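Local coordinates for mannosylglycerate hydrolase MGH1-like glycoside hydrolase domain-containing protein (Thermus thermophilus HB8, PDB 4WVA) that hydrolyses mannosylglycerate, a solute made under osmotic stress, to mannose and glycerate, and also cleaves glucosylglycerate, as a family 63 glycoside hydrolase, at residues 48-53 against 123-128; 128-132 against 251-257; 152-156 against 237-241; 303-307 against 360-366. All coordinates share one frame; numbering follows the deposited sequence. Where two conformers were deposited one is given.

From the N terminus, contact 1 comes first: helix 48-62 meets helix 121-146, closing a loop of about 70 residues. The next turn of helix 121-146 opens contact 2, which shares A128 and reaches the C-terminal end of helix 235-254, so one helix carries both; the two touch through W52 and L131. Nested inside the long loop of contact 2, contact 3 fastens the loop segment 152-156 to the first half of helix 235-254. Contact 4 follows in series, setting 303-307 against helix 356-368, and it touches contact 3 where A239 and I240 meet L304, P305 and M361. Together they tie helices of the (alpha/alpha)6 barrel to each other and to one of its loops.

Contact 1. Residues 48-53 against 123-128; sequences WERAWQ and RARERA
E49 and R127 meet because E49 starts with CG anti to its backbone N (chi1 -176°) and then bends at chi2, while R127 starts beside its own N and folds at chi2 toward the neighbouring helix. In this (alpha/alpha)6 barrel, segments 48-53 and 123-128 of helices 48-62 and 121-146 run almost parallel (5°), axes 11.4 Å apart. R127 grips the carboxylate side-on: NE reaches OE1 of E49 at 3.1 Å, on its syn lone pair, and NH2 reaches OE2 of E49 at 2.7 Å. Q53 NE2 comes to the same OE1 from above the carboxylate plane, and R127 NH1 turns to E126 OE1. Under this polar rim R127 CB lies over one face of W52, 3.4 Å from the centroid of its six-membered ring. The indole fills a hole formed by R123, A124, R127 and A128; W52 NE1 hydrogen-bonds to D118 OD2, and R123 NH2 forms a salt bridge with D118 OD1. The R123 guanidinium lies over E49 N and makes only a long ion pair with the E49 carboxylate; a water closes the gap, donating to E49 OE2 at 2.7 Å and accepting from R123 NH1 at 2.9 Å.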
# COMPACT_ATOMS: atom_id res chain seq x y z
N TRP A 48 -31.54 -16.22 -7.35
CA TRP A 48 -30.94 -15.00 -6.76
C TRP A 48 -31.71 -14.49 -5.56
O TRP A 48 -31.11 -14.08 -4.57
CB TRP A 48 -30.78 -13.89 -7.81
CG TRP A 48 -29.68 -14.16 -8.73
CD1 TRP A 48 -29.75 -14.87 -9.89
CD2 TRP A 48 -28.30 -13.78 -8.57
NE1 TRP A 48 -28.51 -14.95 -10.47
CE2 TRP A 48 -27.60 -14.31 -9.67
CE3 TRP A 48 -27.59 -13.07 -7.60
CZ2 TRP A 48 -26.23 -14.12 -9.85
CZ3 TRP A 48 -26.24 -12.88 -7.77
CH2 TRP A 48 -25.56 -13.42 -8.89
N GLU A 49 -33.04 -14.53 -5.62
CA GLU A 49 -33.83 -14.09 -4.47
C GLU A 49 -33.48 -14.91 -3.24
O GLU A 49 -33.38 -14.37 -2.14
CB GLU A 49 -35.34 -14.17 -4.72
CG GLU A 49 -36.16 -13.62 -3.53
CD GLU A 49 -35.89 -12.14 -3.23
OE1 GLU A 49 -35.22 -11.79 -2.21
OE2 GLU A 49 -36.36 -11.30 -4.03
N ARG A 50 -33.32 -16.22 -3.43
CA ARG A 50 -33.00 -17.13 -2.34
C ARG A 50 -31.64 -16.80 -1.71
O ARG A 50 -31.49 -16.91 -0.50
CB ARG A 50 -33.03 -18.57 -2.84
CG ARG A 50 -32.75 -19.61 -1.78
CD ARG A 50 -33.77 -19.60 -0.67
NE ARG A 50 -33.47 -20.60 0.35
CZ ARG A 50 -32.57 -20.47 1.32
NH1 ARG A 50 -31.84 -19.35 1.43
NH2 ARG A 50 -32.41 -21.44 2.22
N ALA A 51 -30.67 -16.38 -2.53
CA ALA A 51 -29.36 -15.97 -2.04
C ALA A 51 -29.48 -14.74 -1.14
O ALA A 51 -28.93 -14.69 -0.07
CB ALA A 51 -28.42 -15.70 -3.20
N TRP A 52 -30.25 -13.75 -1.58
CA TRP A 52 -30.48 -12.57 -0.75
C TRP A 52 -31.19 -12.95 0.55
O TRP A 52 -30.87 -12.47 1.63
CB TRP A 52 -31.33 -11.55 -1.47
CG TRP A 52 -30.65 -10.76 -2.52
CD1 TRP A 52 -30.88 -10.81 -3.85
CD2 TRP A 52 -29.65 -9.75 -2.32
NE1 TRP A 52 -30.09 -9.91 -4.51
CE2 TRP A 52 -29.33 -9.23 -3.58
CE3 TRP A 52 -29.01 -9.23 -1.19
CZ2 TRP A 52 -28.37 -8.23 -3.75
CZ3 TRP A 52 -28.06 -8.23 -1.36
CH2 TRP A 52 -27.77 -7.73 -2.62
N GLN A 53 -32.19 -13.82 0.43
CA GLN A 53 -33.02 -14.15 1.59
C GLN A 53 -32.19 -14.73 2.73
O GLN A 53 -32.45 -14.43 3.90
CB GLN A 53 -34.15 -15.10 1.19
CG GLN A 53 -35.27 -14.42 0.41
CD GLN A 53 -35.99 -13.34 1.22
OE1 GLN A 53 -36.11 -13.45 2.46
NE2 GLN A 53 -36.45 -12.29 0.54
N ARG A 123 -34.16 -5.24 -7.78
CA ARG A 123 -34.07 -6.05 -6.57
C ARG A 123 -32.72 -5.83 -5.90
O ARG A 123 -32.65 -5.66 -4.68
CB ARG A 123 -34.21 -7.54 -6.86
CG ARG A 123 -33.90 -8.41 -5.65
CD ARG A 123 -34.20 -9.86 -5.89
NE ARG A 123 -33.44 -10.39 -7.01
CZ ARG A 123 -33.85 -11.33 -7.85
NH1 ARG A 123 -35.07 -11.88 -7.73
NH2 ARG A 123 -33.06 -11.71 -8.84
N ALA A 124 -31.66 -5.82 -6.69
CA ALA A 124 -30.32 -5.59 -6.14
C ALA A 124 -30.27 -4.29 -5.33
O ALA A 124 -29.72 -4.25 -4.22
CB ALA A 124 -29.28 -5.57 -7.24
N ARG A 125 -30.81 -3.21 -5.90
CA ARG A 125 -30.78 -1.92 -5.22
C ARG A 125 -31.62 -1.98 -3.95
O ARG A 125 -31.21 -1.46 -2.91
CB ARG A 125 -31.25 -0.79 -6.15
CG ARG A 125 -30.20 -0.42 -7.20
CD ARG A 125 -30.59 0.83 -7.98
NE ARG A 125 -31.66 0.55 -8.93
CZ ARG A 125 -31.49 0.23 -10.21
NH1 ARG A 125 -30.28 0.16 -10.77
NH2 ARG A 125 -32.57 -0.01 -10.96
N GLU A 126 -32.80 -2.60 -4.02
CA GLU A 126 -33.66 -2.69 -2.84
C GLU A 126 -32.98 -3.47 -1.72
O GLU A 126 -32.98 -3.04 -0.56
CB GLU A 126 -35.04 -3.29 -3.16
CG GLU A 126 -36.00 -3.18 -1.99
CD GLU A 126 -37.37 -3.80 -2.21
OE1 GLU A 126 -37.53 -4.65 -3.12
OE2 GLU A 126 -38.30 -3.45 -1.45
N ARG A 127 -32.37 -4.61 -2.06
CA ARG A 127 -31.76 -5.46 -1.03
C ARG A 127 -30.50 -4.81 -0.44
O ARG A 127 -30.29 -4.85 0.77
CB ARG A 127 -31.43 -6.83 -1.58
CG ARG A 127 -32.62 -7.62 -2.10
CD ARG A 127 -33.50 -8.19 -1.01
NE ARG A 127 -34.63 -8.85 -1.64
CZ ARG A 127 -35.69 -8.21 -2.13
NH1 ARG A 127 -35.81 -6.89 -1.99
NH2 ARG A 127 -36.64 -8.88 -2.76
N ALA A 128 -29.67 -4.23 -1.30
CA ALA A 128 -28.43 -3.60 -0.82
C ALA A 128 -28.71 -2.37 0.03
O ALA A 128 -28.06 -2.16 1.04
CB ALA A 128 -27.52 -3.24 -1.98
O HOH W 1 -37.59 -11.56 -6.38

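Contact 2. Residues 128-132 against 251-257; sequences ARYLF and LAVLLQE
F132 reaches across from helix 121-146 to the C-terminal turn of helix 235-254 and the residues after it, where its ring meets four residues. Its CB touches CD1 of L255 at 3.8 Å, and F132 CG is still near that methyl, 4.1 Å from L255 CD1. A chi1 of 177° swings the ring beside the carbonyl carbon and past L255, the two side chains running in opposite directions. Beyond CG, one side of the ring, at CD1, comes near CB of L251, and CE1 goes on to A252. On the other side, CD2 and CE2 run along the aliphatic part of E257, F132 CE2 lying 3.8 Å from E257 CB. At the far end, F132 CZ presses on A252 CB, 3.6 Å away. These approaches are oblique to the ring.

L255 is the counterpart on the second segment. Its CD1 touches both F132 CB and the backbone O of A128, and its CD2 lies over the centre of the R129 guanidinium, 4.0 Å above the plane. R129 runs extended from CG to NE, and R129 NH1 donates to L255 O at 2.9 Å, in the carbonyl plane and on a lone pair, with an N-H...O angle of 163°. Its positive charge may favour the C-terminal end of the helix electrostatically.

Q256, the next residue, has positive phi; Q256 N bonds back to V253 O and E257 N to A252 O. Helix 121-146 thus packs against a Schellman motif at the C terminus of helix 235-254, two helices of the (alpha/alpha)6 barrel.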
# COMPACT_ATOMS: atom_id res chain seq x y z
N ALA A 128 -29.67 -4.23 -1.30
CA ALA A 128 -28.43 -3.60 -0.82
C ALA A 128 -28.71 -2.37 0.03
O ALA A 128 -28.06 -2.16 1.04
CB ALA A 128 -27.52 -3.24 -1.98
N ARG A 129 -29.69 -1.55 -0.35
CA ARG A 129 -30.03 -0.40 0.47
C ARG A 129 -30.54 -0.82 1.83
O ARG A 129 -30.30 -0.13 2.82
CB ARG A 129 -31.05 0.50 -0.23
CG ARG A 129 -30.39 1.32 -1.31
CD ARG A 129 -31.24 2.43 -1.89
NE ARG A 129 -30.60 2.89 -3.13
CZ ARG A 129 -29.52 3.68 -3.20
NH1 ARG A 129 -28.94 4.21 -2.11
NH2 ARG A 129 -29.04 3.98 -4.40
N TYR A 130 -31.23 -1.95 1.89
CA TYR A 130 -31.77 -2.48 3.13
C TYR A 130 -30.65 -3.00 4.03
O TYR A 130 -30.61 -2.69 5.22
CB TYR A 130 -32.80 -3.57 2.83
CG TYR A 130 -33.46 -4.16 4.06
CD1 TYR A 130 -34.45 -3.46 4.74
CD2 TYR A 130 -33.09 -5.40 4.54
CE1 TYR A 130 -35.06 -4.01 5.85
CE2 TYR A 130 -33.69 -5.95 5.66
CZ TYR A 130 -34.67 -5.23 6.32
OH TYR A 130 -35.29 -5.77 7.42
N LEU A 131 -29.72 -3.75 3.45
CA LEU A 131 -28.65 -4.37 4.23
C LEU A 131 -27.50 -3.41 4.58
O LEU A 131 -26.82 -3.63 5.59
CB LEU A 131 -28.10 -5.59 3.47
CG LEU A 131 -29.04 -6.80 3.47
CD1 LEU A 131 -28.47 -7.89 2.58
CD2 LEU A 131 -29.27 -7.31 4.88
N PHE A 132 -27.25 -2.38 3.77
CA PHE A 132 -26.07 -1.56 3.98
C PHE A 132 -25.95 -0.99 5.41
O PHE A 132 -24.90 -1.12 6.04
CB PHE A 132 -25.97 -0.44 2.95
CG PHE A 132 -24.80 0.46 3.18
CD1 PHE A 132 -23.53 0.08 2.79
CD2 PHE A 132 -24.96 1.65 3.87
CE1 PHE A 132 -22.44 0.89 3.05
CE2 PHE A 132 -23.88 2.47 4.14
CZ PHE A 132 -22.61 2.08 3.73
N LEU A 251 -19.62 -0.75 -1.84
CA LEU A 251 -21.10 -0.63 -1.70
C LEU A 251 -21.54 0.77 -1.32
O LEU A 251 -22.46 1.30 -1.93
CB LEU A 251 -21.64 -1.62 -0.67
CG LEU A 251 -21.79 -3.05 -1.13
CD1 LEU A 251 -21.88 -3.97 0.08
CD2 LEU A 251 -23.00 -3.19 -2.05
N ALA A 252 -20.88 1.36 -0.33
CA ALA A 252 -21.20 2.72 0.10
C ALA A 252 -21.11 3.70 -1.07
O ALA A 252 -22.01 4.53 -1.28
CB ALA A 252 -20.27 3.17 1.21
N VAL A 253 -20.02 3.63 -1.82
CA VAL A 253 -19.85 4.58 -2.93
C VAL A 253 -20.92 4.34 -3.99
O VAL A 253 -21.52 5.31 -4.49
CB VAL A 253 -18.43 4.52 -3.56
CG1 VAL A 253 -18.34 5.47 -4.74
CG2 VAL A 253 -17.38 4.91 -2.53
N LEU A 254 -21.14 3.08 -4.36
CA LEU A 254 -22.14 2.74 -5.38
C LEU A 254 -23.56 3.17 -5.00
O LEU A 254 -24.33 3.61 -5.86
CB LEU A 254 -22.10 1.26 -5.72
CG LEU A 254 -20.83 0.80 -6.47
CD1 LEU A 254 -20.74 -0.69 -6.49
CD2 LEU A 254 -20.82 1.35 -7.89
N LEU A 255 -23.87 3.06 -3.71
CA LEU A 255 -25.18 3.46 -3.16
C LEU A 255 -25.26 4.94 -2.78
O LEU A 255 -26.31 5.44 -2.33
CB LEU A 255 -25.52 2.60 -1.93
CG LEU A 255 -25.70 1.11 -2.13
CD1 LEU A 255 -25.96 0.47 -0.77
CD2 LEU A 255 -26.80 0.77 -3.12
N GLN A 256 -24.16 5.66 -2.95
CA GLN A 256 -24.06 7.08 -2.62
C GLN A 256 -24.34 7.36 -1.15
O GLN A 256 -25.14 8.23 -0.80
CB GLN A 256 -24.91 7.93 -3.60
CG GLN A 256 -24.35 7.89 -5.03
CD GLN A 256 -23.13 8.77 -5.19
OE1 GLN A 256 -23.24 9.97 -5.49
NE2 GLN A 256 -21.94 8.19 -4.99
N GLU A 257 -23.65 6.60 -0.30
CA GLU A 257 -23.56 6.84 1.13
C GLU A 257 -22.14 7.32 1.47
O GLU A 257 -21.22 7.10 0.70
CB GLU A 257 -23.88 5.55 1.90
CG GLU A 257 -25.29 5.05 1.66
CD GLU A 257 -26.34 5.95 2.32
OE1 GLU A 257 -25.95 6.83 3.11
OE2 GLU A 257 -27.53 5.79 2.01

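Contact 3. Residues 152-156 against 237-241; sequences GLVVI and FNAIL
The loop between helices 121-146 and 171-175 is joined here to helix 235-254 of the (alpha/alpha)6 barrel: the side-chain amide of N238 pairs with the backbone N-H and C=O of V154. OD1 of N238 accepts from V154 N at 2.9 Å, in the carbonyl plane and on a lone pair, while ND2 of N238 donates to V154 O at 2.9 Å along an almost straight path (177°). V154 O lies in the N238 amide plane, and the amide pairs with the loop much as a peptide group would. ND2 also has a second partner, D234 O, which further fixes the flip of the amide.

Apolar groups pack beside this pair of bonds. CG2 of V154 sits between its backbone N and carbonyl carbon, where it meets F237 CD1 at 3.5 Å and L241 CD2 at 3.6 Å. I156 CG2 approaches the F237 ring obliquely, 4.1 Å from its centroid, an off-centre CH-pi contact. The side chain of F237 also comes about 5 Å from that of Q103, a probable substrate-binding residue.

All the touching residues are buried, so the amide satisfies backbone polar groups of an irregular segment; two bonds from it fix its rotation and probably hold V154 in place against the helix.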
# COMPACT_ATOMS: atom_id res chain seq x y z
N GLY A 152 -6.94 -0.79 14.93
CA GLY A 152 -7.25 -1.27 13.58
C GLY A 152 -7.43 -2.78 13.48
O GLY A 152 -7.87 -3.29 12.43
N LEU A 153 -7.10 -3.50 14.55
CA LEU A 153 -7.30 -4.94 14.66
C LEU A 153 -8.38 -5.24 15.68
O LEU A 153 -8.45 -4.58 16.72
CB LEU A 153 -6.01 -5.63 15.08
CG LEU A 153 -4.90 -5.57 14.04
CD1 LEU A 153 -3.55 -5.78 14.69
CD2 LEU A 153 -5.14 -6.61 12.95
N VAL A 154 -9.25 -6.18 15.36
CA VAL A 154 -10.30 -6.59 16.30
C VAL A 154 -9.87 -7.84 17.05
O VAL A 154 -9.22 -8.74 16.50
CB VAL A 154 -11.67 -6.79 15.62
CG1 VAL A 154 -12.21 -5.46 15.11
CG2 VAL A 154 -11.59 -7.82 14.52
N VAL A 155 -10.27 -7.91 18.31
CA VAL A 155 -10.00 -9.02 19.20
C VAL A 155 -11.18 -10.01 19.23
O VAL A 155 -12.34 -9.56 19.28
CB VAL A 155 -9.83 -8.44 20.63
CG1 VAL A 155 -9.59 -9.54 21.65
CG2 VAL A 155 -8.70 -7.43 20.63
N ILE A 156 -10.88 -11.30 19.22
CA ILE A 156 -11.87 -12.32 19.56
C ILE A 156 -11.65 -12.74 21.01
O ILE A 156 -10.51 -12.84 21.49
CB ILE A 156 -11.87 -13.54 18.61
CG1 ILE A 156 -10.51 -14.24 18.54
CG2 ILE A 156 -12.36 -13.11 17.22
CD1 ILE A 156 -10.54 -15.60 17.87
N PHE A 237 -9.91 -13.85 11.19
CA PHE A 237 -11.00 -12.92 11.46
C PHE A 237 -10.65 -11.56 10.87
O PHE A 237 -11.43 -10.96 10.17
CB PHE A 237 -11.24 -12.80 12.96
CG PHE A 237 -12.55 -12.17 13.33
CD1 PHE A 237 -12.74 -10.81 13.22
CD2 PHE A 237 -13.60 -12.94 13.83
CE1 PHE A 237 -13.94 -10.23 13.56
CE2 PHE A 237 -14.80 -12.37 14.18
CZ PHE A 237 -14.98 -11.02 14.05
N ASN A 238 -9.43 -11.11 11.12
CA ASN A 238 -9.02 -9.78 10.68
C ASN A 238 -8.78 -9.64 9.19
O ASN A 238 -9.08 -8.60 8.61
CB ASN A 238 -7.82 -9.31 11.50
CG ASN A 238 -8.26 -8.77 12.84
OD1 ASN A 238 -8.71 -7.63 12.94
ND2 ASN A 238 -8.18 -9.60 13.88
N ALA A 239 -8.26 -10.68 8.55
CA ALA A 239 -8.11 -10.65 7.10
C ALA A 239 -9.47 -10.58 6.45
O ALA A 239 -9.69 -9.83 5.49
CB ALA A 239 -7.36 -11.86 6.61
N ILE A 240 -10.41 -11.37 6.97
CA ILE A 240 -11.78 -11.38 6.45
C ILE A 240 -12.47 -10.02 6.66
O ILE A 240 -13.17 -9.50 5.76
CB ILE A 240 -12.58 -12.58 7.04
CG1 ILE A 240 -12.10 -13.87 6.36
CG2 ILE A 240 -14.08 -12.41 6.89
CD1 ILE A 240 -12.55 -15.11 7.06
N LEU A 241 -12.26 -9.42 7.84
CA LEU A 241 -12.78 -8.08 8.12
C LEU A 241 -12.19 -7.01 7.21
O LEU A 241 -12.91 -6.14 6.72
CB LEU A 241 -12.57 -7.73 9.59
CG LEU A 241 -12.95 -6.31 10.05
CD1 LEU A 241 -14.39 -5.95 9.71
CD2 LEU A 241 -12.72 -6.18 11.55

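Contact 4. Residues 303-307 against 360-366; sequences FLPLF and WMVAEGF
M361 lies over one face of the F307 ring, with M361 CG 4.0 Å from the ring centroid and almost on its normal. SD of M361 is 4.4 Å from the F307 ring centroid, 23° off the normal, which makes this a Met-aromatic contact. At the rim of the F307 ring, E364 CB lies in plane, and F307 turns its edge toward the face of W360, an offset edge-to-face pair with planes at 61°. The chi1 of F307, -173°, brings the ring against the M361 chain and beside E364 CB. The side chains of M361 and W34, a probable substrate-binding residue, are about 4 Å apart.

A second cluster forms at the other end. L306 points CD1 at the F366 ring, a CH-pi contact 3.5 Å from the centroid and close to the normal. F303 comes to the same ring obliquely, its CD1 3.9 Å from F366 CZ, while its CB rests on V362 CG2. L304 bridges the clusters, with CD2 3.6 Å from M361 CB and also against V362.

Between the clusters the backbones draw close, CA of F307 and CA of G365 being 4.2 Å apart; G365 CA lies against L306 O and F307 N. No hydrogen bond crosses between the segments. Cohesion in this largely buried contact between 303-307 and helix 356-368 therefore comes from dispersion, CH-pi and sulfur-aromatic interactions.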
# COMPACT_ATOMS: atom_id res chain seq x y z
N PHE A 303 -2.84 -17.66 5.58
CA PHE A 303 -2.89 -17.35 4.15
C PHE A 303 -3.98 -16.31 3.84
O PHE A 303 -3.95 -15.70 2.77
CB PHE A 303 -3.15 -18.60 3.31
CG PHE A 303 -2.01 -19.56 3.26
CD1 PHE A 303 -1.02 -19.43 2.29
CD2 PHE A 303 -1.93 -20.60 4.17
CE1 PHE A 303 0.04 -20.31 2.23
CE2 PHE A 303 -0.86 -21.50 4.12
CZ PHE A 303 0.12 -21.34 3.17
N LEU A 304 -4.89 -16.06 4.77
CA LEU A 304 -6.06 -15.26 4.44
C LEU A 304 -5.76 -13.78 4.18
O LEU A 304 -6.55 -13.13 3.51
CB LEU A 304 -7.18 -15.46 5.46
CG LEU A 304 -7.83 -16.85 5.42
CD1 LEU A 304 -8.75 -16.99 6.61
CD2 LEU A 304 -8.59 -17.06 4.12
N PRO A 305 -4.60 -13.25 4.61
CA PRO A 305 -4.34 -11.87 4.14
C PRO A 305 -4.29 -11.71 2.62
O PRO A 305 -4.50 -10.62 2.10
CB PRO A 305 -3.05 -11.49 4.86
CG PRO A 305 -3.14 -12.25 6.13
CD PRO A 305 -3.68 -13.60 5.70
N LEU A 306 -4.03 -12.79 1.89
CA LEU A 306 -4.14 -12.72 0.43
C LEU A 306 -5.55 -12.31 -0.02
O LEU A 306 -5.71 -11.54 -0.97
CB LEU A 306 -3.76 -14.06 -0.18
CG LEU A 306 -2.34 -14.55 0.06
CD1 LEU A 306 -2.24 -16.04 -0.24
CD2 LEU A 306 -1.33 -13.75 -0.75
N PHE A 307 -6.56 -12.86 0.66
CA PHE A 307 -7.96 -12.56 0.37
C PHE A 307 -8.29 -11.12 0.75
O PHE A 307 -9.17 -10.50 0.16
CB PHE A 307 -8.81 -13.56 1.17
CG PHE A 307 -10.30 -13.51 0.88
CD1 PHE A 307 -10.80 -13.93 -0.34
CD2 PHE A 307 -11.19 -13.09 1.85
CE1 PHE A 307 -12.15 -13.94 -0.60
CE2 PHE A 307 -12.56 -13.10 1.60
CZ PHE A 307 -13.03 -13.51 0.38
N TRP A 360 -11.23 -22.08 -1.00
CA TRP A 360 -11.82 -21.07 -1.87
C TRP A 360 -11.26 -19.66 -1.60
O TRP A 360 -10.81 -18.98 -2.55
CB TRP A 360 -13.35 -21.12 -1.79
CG TRP A 360 -13.97 -20.05 -2.64
CD1 TRP A 360 -14.08 -20.04 -4.00
CD2 TRP A 360 -14.52 -18.82 -2.18
NE1 TRP A 360 -14.67 -18.87 -4.41
CE2 TRP A 360 -14.95 -18.11 -3.32
CE3 TRP A 360 -14.70 -18.26 -0.91
CZ2 TRP A 360 -15.54 -16.85 -3.23
CZ3 TRP A 360 -15.30 -17.01 -0.82
CH2 TRP A 360 -15.71 -16.32 -1.98
N MET A 361 -11.24 -19.22 -0.34
CA MET A 361 -10.75 -17.87 -0.05
C MET A 361 -9.27 -17.73 -0.41
O MET A 361 -8.84 -16.71 -0.94
CB MET A 361 -10.94 -17.47 1.40
CG MET A 361 -12.39 -17.24 1.78
SD MET A 361 -12.63 -16.73 3.49
CE MET A 361 -12.39 -18.27 4.36
N VAL A 362 -8.49 -18.76 -0.11
CA VAL A 362 -7.05 -18.72 -0.39
C VAL A 362 -6.76 -18.81 -1.89
O VAL A 362 -5.87 -18.13 -2.37
CB VAL A 362 -6.30 -19.80 0.43
CG1 VAL A 362 -4.83 -19.82 0.08
CG2 VAL A 362 -6.49 -19.52 1.90
N ALA A 363 -7.52 -19.62 -2.63
CA ALA A 363 -7.41 -19.63 -4.10
C ALA A 363 -7.74 -18.27 -4.70
O ALA A 363 -7.04 -17.78 -5.58
CB ALA A 363 -8.32 -20.68 -4.70
N GLU A 364 -8.83 -17.66 -4.22
CA GLU A 364 -9.20 -16.29 -4.62
C GLU A 364 -8.01 -15.35 -4.41
O GLU A 364 -7.67 -14.57 -5.29
CB GLU A 364 -10.42 -15.81 -3.83
CG GLU A 364 -11.73 -16.34 -4.37
CD GLU A 364 -12.24 -15.54 -5.55
OE1 GLU A 364 -12.02 -14.31 -5.57
OE2 GLU A 364 -12.92 -16.11 -6.43
N GLY A 365 -7.41 -15.40 -3.22
CA GLY A 365 -6.28 -14.52 -2.88
C GLY A 365 -5.09 -14.78 -3.78
O GLY A 365 -4.50 -13.84 -4.33
N PHE A 366 -4.73 -16.05 -3.97
CA PHE A 366 -3.59 -16.35 -4.82
C PHE A 366 -3.83 -15.89 -6.26
O PHE A 366 -2.91 -15.35 -6.89
CB PHE A 366 -3.20 -17.82 -4.76
CG PHE A 366 -2.28 -18.16 -3.61
CD1 PHE A 366 -1.05 -17.50 -3.45
CD2 PHE A 366 -2.61 -19.16 -2.71
CE1 PHE A 366 -0.21 -17.81 -2.41
CE2 PHE A 366 -1.75 -19.49 -1.68
CZ PHE A 366 -0.55 -18.82 -1.53